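Local coordinates for BREX protein BrxA (Magnetospirillum magneticum, PDB 3BHW), which probably takes part in a type 1 BREX system that protects bacteria against double-stranded DNA phage by blocking replication of the phage DNA, at residues Pro72-Met77 and Ile87-Ala92. Sequence-based numbering, arbitrary orientation.
Sequences PELWQM and IQAVFA
L74 and M77 both rest on the methyl of A89 where helix 72-80 packs against helix 83-97, two consecutive helices joined by a short turn in an all-helical fold, consistent with the family's place in the HTH clan, although the packing alone does not mark this pair as the DNA-binding motif. L74 CG lies 4.0 Å from A89 CB, and M77 CB reaches the same methyl at 4.3 Å. The two come from positions three residues apart, about one turn, so both face the same side of their helix. Alanine suits the receiving side: its single methyl lets the backbones approach to 6.6 Å between L74 CA and A89 CA. No hydrogen bond spans the segments, and the joint rests on apolar packing. Leucine's branched end fills more of the interface, and L74 also touches Y184 of helix 179-187. Beyond A89, A92 points the same way and packs on V193 and I197 of helix 191-197. Q88 OE1 accepts a hydrogen bond from S178 N, tying helix 83-97 to the residue just before helix 179-187. With CG anti to the backbone N (chi1 -180°), L74 extends toward the neighbouring helix, bringing CD1 to 4.1 Å from the carbonyl oxygen A89 O.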
ATOM      1  N   PRO A  72       7.511  14.950   2.449  1.00 21.24           N
ATOM      2  CA  PRO A  72       8.548  14.737   3.481  1.00 21.52           C
ATOM      3  C   PRO A  72       8.016  14.424   4.879  1.00 21.14           C
ATOM      4  O   PRO A  72       8.669  13.701   5.618  1.00 21.52           O
ATOM      5  CB  PRO A  72       9.289  16.075   3.492  1.00 21.86           C
ATOM      6  CG  PRO A  72       9.152  16.571   2.112  1.00 24.02           C
ATOM      7  CD  PRO A  72       7.720  16.225   1.729  1.00 21.76           C
ATOM      8  N   GLU A  73       6.862  14.966   5.244  1.00 21.88           N
ATOM      9  CA  GLU A  73       6.304  14.763   6.561  0.50 21.81           C
ATOM     10  C   GLU A  73       6.018  13.267   6.756  1.00 21.92           C
ATOM     11  O   GLU A  73       6.297  12.668   7.811  1.00 22.88           O
ATOM     12  CB  GLU A  73       5.033  15.622   6.689  0.50 22.45           C
ATOM     13  CG  GLU A  73       5.252  17.146   6.420  0.50 22.82           C
ATOM     14  CD  GLU A  73       5.536  17.557   4.945  0.50 23.22           C
ATOM     15  OE1 GLU A  73       5.003  16.954   3.978  0.50 15.73           O
ATOM     16  OE2 GLU A  73       6.306  18.526   4.760  0.50 26.45           O
ATOM     17  N   LEU A  74       5.441  12.682   5.721  1.00 20.27           N
ATOM     18  CA  LEU A  74       5.100  11.270   5.760  1.00 20.09           C
ATOM     19  C   LEU A  74       6.335  10.378   5.581  1.00 20.01           C
ATOM     20  O   LEU A  74       6.420   9.332   6.181  1.00 18.68           O
ATOM     21  CB  LEU A  74       4.056  10.954   4.720  1.00 20.43           C
ATOM     22  CG  LEU A  74       3.643   9.487   4.699  1.00 17.37           C
ATOM     23  CD1 LEU A  74       2.251   9.419   4.216  1.00 18.97           C
ATOM     24  CD2 LEU A  74       4.594   8.755   3.758  1.00 16.79           C
ATOM     25  N   TRP A  75       7.272  10.763   4.726  1.00 19.47           N
ATOM     26  CA  TRP A  75       8.565  10.066   4.694  1.00 19.31           C
ATOM     27  C   TRP A  75       9.194  10.022   6.090  1.00 19.87           C
ATOM     28  O   TRP A  75       9.722   8.989   6.489  1.00 19.67           O
ATOM     29  CB  TRP A  75       9.546  10.714   3.719  1.00 20.39           C
ATOM     30  CG  TRP A  75       9.042  10.940   2.360  1.00 19.36           C
ATOM     31  CD1 TRP A  75       8.005  10.306   1.725  1.00 20.06           C
ATOM     32  CD2 TRP A  75       9.585  11.855   1.426  1.00 20.79           C
ATOM     33  NE1 TRP A  75       7.874  10.778   0.441  1.00 20.23           N
ATOM     34  CE2 TRP A  75       8.815  11.758   0.244  1.00 20.40           C
ATOM     35  CE3 TRP A  75      10.658  12.753   1.461  1.00 22.04           C
ATOM     36  CZ2 TRP A  75       9.100  12.522  -0.899  1.00 18.55           C
ATOM     37  CZ3 TRP A  75      10.907  13.535   0.344  1.00 21.63           C
ATOM     38  CH2 TRP A  75      10.134  13.414  -0.815  1.00 20.27           C
ATOM     39  N   GLN A  76       9.098  11.115   6.842  1.00 20.48           N
ATOM     40  CA  GLN A  76       9.721  11.165   8.165  1.00 21.67           C
ATOM     41  C   GLN A  76       9.013  10.179   9.121  1.00 20.64           C
ATOM     42  O   GLN A  76       9.653   9.538   9.940  1.00 20.69           O
ATOM     43  CB  GLN A  76       9.689  12.605   8.696  1.00 21.94           C
ATOM     44  CG  GLN A  76      10.632  12.869   9.858  1.00 27.18           C
ATOM     45  CD  GLN A  76      11.979  13.480   9.447  1.00 31.64           C
ATOM     46  OE1 GLN A  76      13.017  13.110   9.989  1.00 36.24           O
ATOM     47  NE2 GLN A  76      11.962  14.418   8.501  1.00 35.40           N
ATOM     48  N   MET A  77       7.694  10.048   8.973  1.00 20.39           N
ATOM     49  CA  MET A  77       6.911   9.063   9.711  0.50 20.56           C
ATOM     50  C   MET A  77       7.326   7.628   9.403  1.00 19.88           C
ATOM     51  O   MET A  77       7.385   6.772  10.307  1.00 20.62           O
ATOM     52  CB  MET A  77       5.420   9.215   9.393  0.50 21.26           C
ATOM     53  CG  MET A  77       4.847  10.548   9.788  0.50 21.54           C
ATOM     54  SD  MET A  77       3.074  10.685   9.506  0.50 21.66           S
ATOM     55  CE  MET A  77       2.480   9.355  10.526  0.50 22.89           C
ATOM     56  N   ILE A  87       4.044   1.651   9.483  1.00 19.00           N
ATOM     57  CA  ILE A  87       3.408   0.727   8.525  1.00 18.79           C
ATOM     58  C   ILE A  87       2.129   1.341   7.938  1.00 18.74           C
ATOM     59  O   ILE A  87       1.874   1.202   6.751  1.00 18.98           O
ATOM     60  CB  ILE A  87       3.121  -0.649   9.136  1.00 19.19           C
ATOM     61  CG1 ILE A  87       2.825  -1.666   8.039  1.00 22.86           C
ATOM     62  CG2 ILE A  87       2.021  -0.550  10.172  1.00 21.36           C
ATOM     63  CD1 ILE A  87       3.964  -2.598   7.765  1.00 26.96           C
ATOM     64  N   GLN A  88       1.392   2.076   8.748  1.00 17.84           N
ATOM     65  CA  GLN A  88       0.170   2.705   8.292  1.00 16.79           C
ATOM     66  C   GLN A  88       0.434   3.824   7.285  1.00 17.02           C
ATOM     67  O   GLN A  88      -0.379   4.084   6.410  1.00 15.60           O
ATOM     68  CB  GLN A  88      -0.605   3.229   9.514  1.00 17.09           C
ATOM     69  CG  GLN A  88      -1.267   2.067  10.280  1.00 19.66           C
ATOM     70  CD  GLN A  88      -2.017   2.502  11.529  1.00 20.06           C
ATOM     71  OE1 GLN A  88      -2.065   3.687  11.850  1.00 24.04           O
ATOM     72  NE2 GLN A  88      -2.630   1.542  12.213  1.00 21.08           N
ATOM     73  N   ALA A  89       1.536   4.523   7.470  1.00 18.25           N
ATOM     74  CA  ALA A  89       1.945   5.573   6.543  1.00 16.29           C
ATOM     75  C   ALA A  89       2.322   4.904   5.228  1.00 14.86           C
ATOM     76  O   ALA A  89       1.940   5.362   4.113  1.00 15.56           O
ATOM     77  CB  ALA A  89       3.134   6.338   7.104  1.00 17.37           C
ATOM     78  N   VAL A  90       3.040   3.779   5.328  1.00 14.32           N
ATOM     79  CA  VAL A  90       3.341   3.056   4.088  1.00 13.66           C
ATOM     80  C   VAL A  90       2.026   2.578   3.420  1.00 14.90           C
ATOM     81  O   VAL A  90       1.871   2.646   2.170  1.00 14.47           O
ATOM     82  CB  VAL A  90       4.322   1.904   4.321  1.00 13.86           C
ATOM     83  CG1 VAL A  90       4.571   1.236   2.970  1.00 12.19           C
ATOM     84  CG2 VAL A  90       5.597   2.452   4.888  1.00 13.43           C
ATOM     85  N   PHE A  91       1.079   2.121   4.228  1.00 15.19           N
ATOM     86  CA  PHE A  91      -0.239   1.696   3.731  1.00 14.67           C
ATOM     87  C   PHE A  91      -0.948   2.810   2.970  1.00 16.39           C
ATOM     88  O   PHE A  91      -1.478   2.580   1.866  1.00 14.15           O
ATOM     89  CB  PHE A  91      -1.069   1.168   4.907  1.00 15.71           C
ATOM     90  CG  PHE A  91      -2.425   0.570   4.544  1.00 15.91           C
ATOM     91  CD1 PHE A  91      -2.630  -0.337   3.477  1.00 12.25           C
ATOM     92  CD2 PHE A  91      -3.517   0.883   5.352  1.00 16.21           C
ATOM     93  CE1 PHE A  91      -3.929  -0.869   3.285  1.00 13.14           C
ATOM     94  CE2 PHE A  91      -4.762   0.349   5.139  1.00 12.94           C
ATOM     95  CZ  PHE A  91      -4.984  -0.532   4.124  1.00 15.77           C
ATOM     96  N   ALA A  92      -0.853   4.033   3.449  1.00 14.83           N
ATOM     97  CA  ALA A  92      -1.568   5.142   2.841  1.00 14.24           C
ATOM     98  C   ALA A  92      -0.908   5.408   1.504  1.00 13.40           C
ATOM     99  O   ALA A  92      -1.615   5.709   0.540  1.00 15.68           O
ATOM    100  CB  ALA A  92      -1.414   6.379   3.723  1.00 12.99           C
TER